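Long-range contacts in IroE-like serine hydrolase (Shewanella oneidensis, PDB 3GFF), which probably hydrolyses ester bonds as a serine hydrolase of the alpha/beta-hydrolase fold: residues Q13-E18 / Y28-P33; S19-E24 / E122-P127; F117-E122 / T157-F162. All blocks are in the same frame, centred on the assembly; numbering follows the deposited sequence.

Overall arrangement
Interactions 1 to 3 run from the edge of the central mixed sheet across helix 114-132 to the loop after helix 146-156. Interaction 1 is partly buried and lies within the sheet, where backbone bonds do the joining and one aromatic ring turns toward the helix. Interaction 2 is a surface contact, in which a carboxylate of the helix binds a serine hydroxyl and backbone N-H groups of the hairpin turn. Interaction 3, again partly buried, uses the preceding turn of that helix and combines salt bridges with apolar packing. Interactions 2 and 3 share Glu122 and have centres about 11 Å apart; Leu125 of interaction 2 packs against Tyr28 and Leu17 of interaction 1.

Interaction 1 (Q13-E18 / Y28-P33); sequences QSKRLE and YVIALP
Lys15 N donates to Tyr28 O at 2.8 Å in the antiparallel hairpin formed by strands 12-19 and 24-31 at one edge of the central sheet. The return bond of this hydrogen-bonded pair, from Tyr28 N to Lys15 O, is longer at 3.1 Å. Gln13 and Ile30 form the next hydrogen-bonded pair, and between the two lies the non-hydrogen-bonded pair Ser14 and Val29, where Val29 CA sits 3.4 Å from Gln13 O in a CA-H...O contact. The side chains of Lys15 and Tyr28 run side by side on one face of the sheet. The first torsion of the tyrosine (chi1 67°) sets CG between its backbone N and carbonyl carbon, on the side where the lysine lies. Lys15 CB covers one face of the ring, 3.3 Å from the centroid, in a CH-pi contact. Leu17 CB approaches the edge of the same ring near its plane, 4.0 Å from Tyr28 CE1. Helix 114-132 also packs on Tyr28 through Leu125, Ser128 and Ile129. Beyond the ring, Lys15 CG comes to 3.2 Å from Tyr28 OH, so CB covers the ring face and CG lies by the hydroxyl.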
# COMPACT_ATOMS: atom_id res chain seq x y z
N GLN A 13 11.05 -8.07 -15.70
CA GLN A 13 11.92 -8.31 -16.82
C GLN A 13 12.51 -6.92 -17.13
O GLN A 13 11.78 -5.96 -17.33
CB GLN A 13 11.01 -8.81 -17.92
CG GLN A 13 11.59 -9.52 -19.09
CD GLN A 13 10.52 -10.29 -19.86
OE1 GLN A 13 10.85 -11.08 -20.75
NE2 GLN A 13 9.24 -10.09 -19.49
N SER A 14 13.83 -6.80 -17.10
CA SER A 14 14.47 -5.53 -17.43
C SER A 14 14.65 -5.41 -18.94
O SER A 14 15.34 -6.21 -19.57
CB SER A 14 15.81 -5.39 -16.71
OG SER A 14 16.62 -4.44 -17.40
N LYS A 15 14.08 -4.36 -19.51
CA LYS A 15 14.06 -4.14 -20.94
C LYS A 15 14.74 -2.86 -21.44
O LYS A 15 14.93 -1.91 -20.69
CB LYS A 15 12.59 -4.09 -21.37
CG LYS A 15 12.13 -5.19 -22.28
CD LYS A 15 12.18 -6.59 -21.75
CE LYS A 15 12.09 -7.52 -22.94
NZ LYS A 15 13.29 -7.32 -23.85
N ARG A 16 15.07 -2.86 -22.74
CA ARG A 16 15.63 -1.69 -23.43
C ARG A 16 15.05 -1.52 -24.82
O ARG A 16 14.83 -2.50 -25.56
CB ARG A 16 17.15 -1.78 -23.57
CG ARG A 16 17.87 -1.38 -22.34
CD ARG A 16 19.23 -2.02 -22.25
NE ARG A 16 19.66 -2.00 -20.85
CZ ARG A 16 20.65 -1.26 -20.36
NH1 ARG A 16 21.39 -0.48 -21.16
NH2 ARG A 16 20.93 -1.33 -19.04
N LEU A 17 14.86 -0.26 -25.19
CA LEU A 17 14.38 0.10 -26.50
C LEU A 17 15.19 1.31 -27.00
O LEU A 17 15.34 2.33 -26.29
CB LEU A 17 12.90 0.45 -26.35
CG LEU A 17 12.00 0.67 -27.56
CD1 LEU A 17 10.55 0.73 -27.12
CD2 LEU A 17 12.40 1.94 -28.27
N GLU A 18 15.71 1.21 -28.22
CA GLU A 18 16.41 2.33 -28.84
C GLU A 18 15.33 3.26 -29.37
O GLU A 18 14.64 2.90 -30.29
CB GLU A 18 17.33 1.89 -29.97
CG GLU A 18 18.53 1.08 -29.53
CD GLU A 18 19.36 1.75 -28.43
OE1 GLU A 18 20.11 2.73 -28.72
OE2 GLU A 18 19.28 1.28 -27.27
N TYR A 28 13.13 0.26 -19.40
CA TYR A 28 11.85 0.01 -18.77
C TYR A 28 11.81 -1.39 -18.16
O TYR A 28 12.63 -2.25 -18.49
CB TYR A 28 10.71 0.23 -19.77
CG TYR A 28 10.62 -0.73 -20.93
CD1 TYR A 28 11.31 -0.48 -22.10
CD2 TYR A 28 9.82 -1.85 -20.86
CE1 TYR A 28 11.19 -1.33 -23.17
CE2 TYR A 28 9.70 -2.70 -21.92
CZ TYR A 28 10.38 -2.43 -23.09
OH TYR A 28 10.31 -3.29 -24.15
N VAL A 29 10.85 -1.60 -17.27
CA VAL A 29 10.65 -2.86 -16.58
C VAL A 29 9.22 -3.37 -16.79
O VAL A 29 8.29 -2.59 -16.88
CB VAL A 29 10.92 -2.73 -15.05
CG1 VAL A 29 12.41 -2.68 -14.75
CG2 VAL A 29 10.19 -1.49 -14.48
N ILE A 30 9.07 -4.68 -16.93
CA ILE A 30 7.77 -5.35 -17.14
C ILE A 30 7.51 -6.37 -16.01
O ILE A 30 8.39 -7.13 -15.70
CB ILE A 30 7.79 -6.20 -18.44
CG1 ILE A 30 8.01 -5.35 -19.68
CG2 ILE A 30 6.50 -7.01 -18.60
CD1 ILE A 30 8.02 -6.19 -20.97
N ALA A 31 6.32 -6.37 -15.42
CA ALA A 31 5.90 -7.38 -14.45
C ALA A 31 4.71 -8.05 -15.13
O ALA A 31 3.78 -7.36 -15.56
CB ALA A 31 5.47 -6.75 -13.11
N LEU A 32 4.79 -9.37 -15.28
CA LEU A 32 3.72 -10.14 -15.91
C LEU A 32 2.79 -10.65 -14.79
O LEU A 32 3.24 -10.96 -13.70
CB LEU A 32 4.31 -11.31 -16.73
CG LEU A 32 5.12 -10.96 -17.98
CD1 LEU A 32 5.70 -12.22 -18.57
CD2 LEU A 32 4.27 -10.22 -19.05
N PRO A 33 1.49 -10.73 -15.06
CA PRO A 33 0.62 -11.21 -14.02
C PRO A 33 0.87 -12.67 -13.73
O PRO A 33 1.43 -13.40 -14.56
CB PRO A 33 -0.78 -11.02 -14.62
CG PRO A 33 -0.60 -11.05 -16.02
CD PRO A 33 0.75 -10.44 -16.30

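Interaction 2 (S19-E24 / E122-P127); sequences SRLLKE and EKELAP
The turn of the beta hairpin between strands 12-19 and 24-31, which carries an ST motif and a G1 beta bulge, meets helix 114-132 through the carboxylate of Glu124. Ser19 OG donates to Glu124 OE1 at 2.6 Å, on the syn lone pair of that oxygen. The same hydroxyl accepts from Leu22 N at 2.8 Å, which makes the ST motif and ties the serine to its own turn. Glu124 OE2 takes Leu21 N at 3.0 Å in a nearly straight bond. This donor comes from the syn side but 25° out of the carboxylate plane; a weak bond from Arg20 N reaches this oxygen as well. The glutamate chain is extended beyond CG (chi2 173°), which carries CD out from the helix toward the turn. Beside it, Leu21 CD1 rests 4.0 Å from Lys123 CB, crossing that side chain obliquely. An alanine at Glu124 would probably leave Ser19 OG and the backbone N-H of Leu21 without these acceptors and open a gap between turn and helix. Because both carboxylate oxygens accept from neutral donors, the negative charge is probably stabilised by the dipoles of the hydroxyl and N-H groups, and neighbouring Arg20 may temper it only at longer range.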
# COMPACT_ATOMS: atom_id res chain seq x y z
N SER A 19 15.16 4.45 -28.76
CA SER A 19 14.16 5.40 -29.23
C SER A 19 14.74 6.21 -30.36
O SER A 19 15.66 6.98 -30.15
CB SER A 19 13.70 6.37 -28.13
OG SER A 19 12.77 7.31 -28.66
N ARG A 20 14.20 5.99 -31.56
CA ARG A 20 14.55 6.79 -32.73
C ARG A 20 14.03 8.23 -32.57
O ARG A 20 14.69 9.18 -32.98
CB ARG A 20 13.87 6.16 -33.93
CG ARG A 20 14.17 4.67 -34.05
CD ARG A 20 14.96 4.37 -35.18
NE ARG A 20 14.17 4.71 -36.34
CZ ARG A 20 14.65 4.73 -37.58
NH1 ARG A 20 15.92 4.38 -37.83
NH2 ARG A 20 13.85 5.10 -38.56
N LEU A 21 12.82 8.35 -32.02
CA LEU A 21 12.17 9.62 -31.70
C LEU A 21 12.95 10.47 -30.69
O LEU A 21 13.15 11.64 -30.92
CB LEU A 21 10.77 9.39 -31.08
CG LEU A 21 9.58 9.47 -32.03
CD1 LEU A 21 8.31 8.91 -31.42
CD2 LEU A 21 9.43 10.97 -32.39
N LEU A 22 13.31 9.86 -29.56
CA LEU A 22 14.06 10.54 -28.50
C LEU A 22 15.59 10.51 -28.74
O LEU A 22 16.34 11.21 -28.04
CB LEU A 22 13.65 9.99 -27.11
CG LEU A 22 12.17 10.24 -26.74
CD1 LEU A 22 11.73 9.68 -25.38
CD2 LEU A 22 11.87 11.75 -26.81
N LYS A 23 16.05 9.75 -29.73
CA LYS A 23 17.48 9.68 -30.08
C LYS A 23 18.34 9.22 -28.88
O LYS A 23 19.44 9.72 -28.64
CB LYS A 23 17.96 11.03 -30.66
CG LYS A 23 19.12 10.92 -31.64
CD LYS A 23 19.57 12.27 -32.23
CE LYS A 23 20.46 12.10 -33.50
NZ LYS A 23 21.76 11.33 -33.32
N GLU A 24 17.82 8.25 -28.14
CA GLU A 24 18.49 7.69 -26.96
C GLU A 24 17.98 6.29 -26.68
O GLU A 24 16.99 5.84 -27.24
CB GLU A 24 18.26 8.58 -25.71
CG GLU A 24 16.80 8.75 -25.34
CD GLU A 24 16.54 9.78 -24.22
OE1 GLU A 24 17.40 10.62 -23.91
OE2 GLU A 24 15.42 9.78 -23.69
N GLU A 122 3.51 5.92 -27.76
CA GLU A 122 2.59 5.42 -28.78
C GLU A 122 3.21 4.86 -30.02
O GLU A 122 2.66 3.92 -30.61
CB GLU A 122 1.58 6.51 -29.19
CG GLU A 122 0.66 6.88 -28.05
CD GLU A 122 -0.54 7.69 -28.47
OE1 GLU A 122 -0.42 8.91 -28.70
OE2 GLU A 122 -1.62 7.10 -28.52
N LYS A 123 4.32 5.46 -30.44
CA LYS A 123 4.93 5.10 -31.70
C LYS A 123 6.01 4.04 -31.54
O LYS A 123 6.23 3.28 -32.46
CB LYS A 123 5.47 6.35 -32.42
CG LYS A 123 4.39 7.39 -32.73
CD LYS A 123 3.42 6.93 -33.81
CE LYS A 123 2.50 8.11 -34.30
NZ LYS A 123 1.55 7.70 -35.39
N GLU A 124 6.63 3.95 -30.36
CA GLU A 124 7.70 2.98 -30.13
C GLU A 124 7.44 2.01 -28.98
O GLU A 124 7.34 0.80 -29.20
CB GLU A 124 9.00 3.72 -29.92
CG GLU A 124 9.39 4.60 -31.09
CD GLU A 124 10.60 5.48 -30.84
OE1 GLU A 124 10.80 5.94 -29.70
OE2 GLU A 124 11.34 5.75 -31.78
N LEU A 125 7.30 2.52 -27.76
CA LEU A 125 7.14 1.62 -26.62
C LEU A 125 5.87 0.70 -26.66
O LEU A 125 6.01 -0.52 -26.63
CB LEU A 125 7.25 2.38 -25.29
CG LEU A 125 7.27 1.52 -24.00
CD1 LEU A 125 8.47 0.59 -23.92
CD2 LEU A 125 7.18 2.39 -22.75
N ALA A 126 4.68 1.27 -26.75
CA ALA A 126 3.49 0.41 -26.74
C ALA A 126 3.47 -0.65 -27.88
O ALA A 126 3.24 -1.85 -27.65
CB ALA A 126 2.17 1.24 -26.65
N PRO A 127 3.72 -0.24 -29.11
CA PRO A 127 3.76 -1.28 -30.14
C PRO A 127 4.72 -2.44 -29.82
O PRO A 127 4.43 -3.59 -30.16
CB PRO A 127 4.23 -0.51 -31.39
CG PRO A 127 3.86 0.90 -31.14
CD PRO A 127 3.88 1.11 -29.67

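Interaction 3 (F117-E122 / T157-F162); sequences FLDFIE and TDRPLF
Arg159 lays its guanidinium over the side of helix 114-132, with Leu118 CB as the bump against one face, 3.5 Å from Arg159 NH1 and offset toward the rim of the group. Two acids of the helix meet the arginine beside this bump. Glu122 OE1 lies at the edge, in the guanidinium plane, and receives Arg159 NH1 on its anti lone pair at 2.9 Å. Asp119 OD1 approaches obliquely and completes a salt-bridge network; its bonds from NH1 and NH2 are both weak, and the two side chains cross at about a right angle. The arginine chain bends at chi2 (-46°), turning CD so that it lies 3.4 Å from Glu122 OE1. Arg159 NE, for its part, donates to Thr157 OG1 in the guanidinium plane, and NH2 has a further acceptor in Gly115 O, so the rotation of the group is fixed from several directions. The loop belongs to the connection from helix 146-156 to strand 164-168 of the alpha/beta-hydrolase fold, and it leaves that helix through a Schellman motif with Asp158 at positive phi. Further along, the Glu122 and Leu161 side chains pass alongside each other, pointing opposite ways. Glu122 OE2 accepts from Leu161 N at 3.1 Å, nearly head-on to its C-O bond, and has Pro160 CD as a neighbour. One residue before the acid, the methyl Ile121 CG2 sits against two loop side chains: it presses tightly on Leu161 CD2 at 3.5 Å and meets Phe162 CZ obliquely at 3.8 Å. Leu161 CD2 also lies over one face of the Phe162 ring. At the ring's edge, near its plane, Leu118 CD2 comes to 4.2 Å from Phe162 CE2, while the leucine side chain also touches Val150, Glu153 and Ala154 of helix 146-156.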
# COMPACT_ATOMS: atom_id res chain seq x y z
N PHE A 117 7.63 12.67 -25.73
CA PHE A 117 7.70 11.52 -24.86
C PHE A 117 6.42 10.66 -25.00
O PHE A 117 6.49 9.41 -25.00
CB PHE A 117 8.00 11.96 -23.42
CG PHE A 117 7.86 10.88 -22.39
CD1 PHE A 117 8.83 9.92 -22.23
CD2 PHE A 117 6.76 10.85 -21.54
CE1 PHE A 117 8.71 8.95 -21.25
CE2 PHE A 117 6.62 9.87 -20.58
CZ PHE A 117 7.59 8.92 -20.44
N LEU A 118 5.24 11.31 -25.10
CA LEU A 118 4.01 10.58 -25.36
C LEU A 118 4.09 9.90 -26.74
O LEU A 118 3.63 8.76 -26.93
CB LEU A 118 2.78 11.49 -25.27
CG LEU A 118 2.32 11.79 -23.83
CD1 LEU A 118 1.45 13.07 -23.76
CD2 LEU A 118 1.62 10.51 -23.25
N ASP A 119 4.66 10.59 -27.72
CA ASP A 119 4.84 10.00 -29.05
C ASP A 119 5.73 8.77 -28.95
O ASP A 119 5.49 7.75 -29.61
CB ASP A 119 5.46 11.00 -30.00
CG ASP A 119 4.51 12.11 -30.40
OD1 ASP A 119 3.28 12.00 -30.21
OD2 ASP A 119 5.00 13.11 -30.89
N PHE A 120 6.77 8.87 -28.12
CA PHE A 120 7.65 7.72 -27.83
C PHE A 120 6.86 6.50 -27.33
O PHE A 120 7.10 5.37 -27.74
CB PHE A 120 8.76 8.10 -26.84
CG PHE A 120 9.22 6.93 -25.95
CD1 PHE A 120 9.97 5.87 -26.47
CD2 PHE A 120 8.91 6.91 -24.58
CE1 PHE A 120 10.39 4.80 -25.64
CE2 PHE A 120 9.30 5.81 -23.75
CZ PHE A 120 10.04 4.77 -24.30
N ILE A 121 5.91 6.74 -26.44
CA ILE A 121 5.07 5.68 -25.90
C ILE A 121 4.19 5.07 -27.00
O ILE A 121 4.17 3.86 -27.18
CB ILE A 121 4.22 6.17 -24.69
CG1 ILE A 121 5.13 6.54 -23.51
CG2 ILE A 121 3.14 5.09 -24.29
CD1 ILE A 121 4.41 7.20 -22.35
N GLU A 122 3.51 5.92 -27.76
CA GLU A 122 2.59 5.42 -28.78
C GLU A 122 3.21 4.86 -30.02
O GLU A 122 2.66 3.92 -30.61
CB GLU A 122 1.58 6.51 -29.19
CG GLU A 122 0.66 6.88 -28.05
CD GLU A 122 -0.54 7.69 -28.47
OE1 GLU A 122 -0.42 8.91 -28.70
OE2 GLU A 122 -1.62 7.10 -28.52
N THR A 157 -4.53 16.16 -25.25
CA THR A 157 -4.27 16.01 -26.69
C THR A 157 -4.89 14.75 -27.34
O THR A 157 -4.46 14.30 -28.41
CB THR A 157 -2.75 16.06 -26.92
OG1 THR A 157 -2.12 14.98 -26.22
CG2 THR A 157 -2.21 17.37 -26.39
N ASP A 158 -5.90 14.19 -26.69
CA ASP A 158 -6.70 13.06 -27.17
C ASP A 158 -5.92 11.83 -27.63
O ASP A 158 -6.32 11.17 -28.57
CB ASP A 158 -7.64 13.59 -28.26
CG ASP A 158 -8.47 14.77 -27.76
OD1 ASP A 158 -8.37 15.06 -26.56
OD2 ASP A 158 -9.19 15.41 -28.55
N ARG A 159 -4.85 11.49 -26.92
CA ARG A 159 -4.02 10.35 -27.33
C ARG A 159 -4.90 9.11 -27.27
O ARG A 159 -5.50 8.85 -26.23
CB ARG A 159 -2.78 10.16 -26.43
CG ARG A 159 -1.89 11.37 -26.34
CD ARG A 159 -1.63 11.99 -27.73
NE ARG A 159 -0.50 12.91 -27.70
CZ ARG A 159 0.77 12.59 -27.99
NH1 ARG A 159 1.11 11.36 -28.34
NH2 ARG A 159 1.70 13.53 -27.96
N PRO A 160 -5.00 8.38 -28.40
CA PRO A 160 -5.88 7.21 -28.49
C PRO A 160 -5.49 5.93 -27.75
O PRO A 160 -6.36 5.10 -27.50
CB PRO A 160 -5.99 6.99 -30.02
CG PRO A 160 -4.76 7.56 -30.58
CD PRO A 160 -4.35 8.69 -29.69
N LEU A 161 -4.22 5.78 -27.38
CA LEU A 161 -3.71 4.60 -26.70
C LEU A 161 -4.35 4.31 -25.33
O LEU A 161 -4.64 3.15 -25.01
CB LEU A 161 -2.20 4.77 -26.46
CG LEU A 161 -1.46 3.65 -25.71
CD1 LEU A 161 -1.51 2.32 -26.53
CD2 LEU A 161 0.01 4.00 -25.39
N PHE A 162 -4.53 5.37 -24.53
CA PHE A 162 -4.97 5.21 -23.15
C PHE A 162 -6.46 5.49 -22.96
O PHE A 162 -6.96 6.45 -23.49
CB PHE A 162 -4.21 6.17 -22.20
CG PHE A 162 -2.72 6.02 -22.20
CD1 PHE A 162 -2.12 4.94 -21.60
CD2 PHE A 162 -1.91 7.00 -22.76
CE1 PHE A 162 -0.71 4.81 -21.58
CE2 PHE A 162 -0.50 6.87 -22.74
CZ PHE A 162 0.08 5.77 -22.15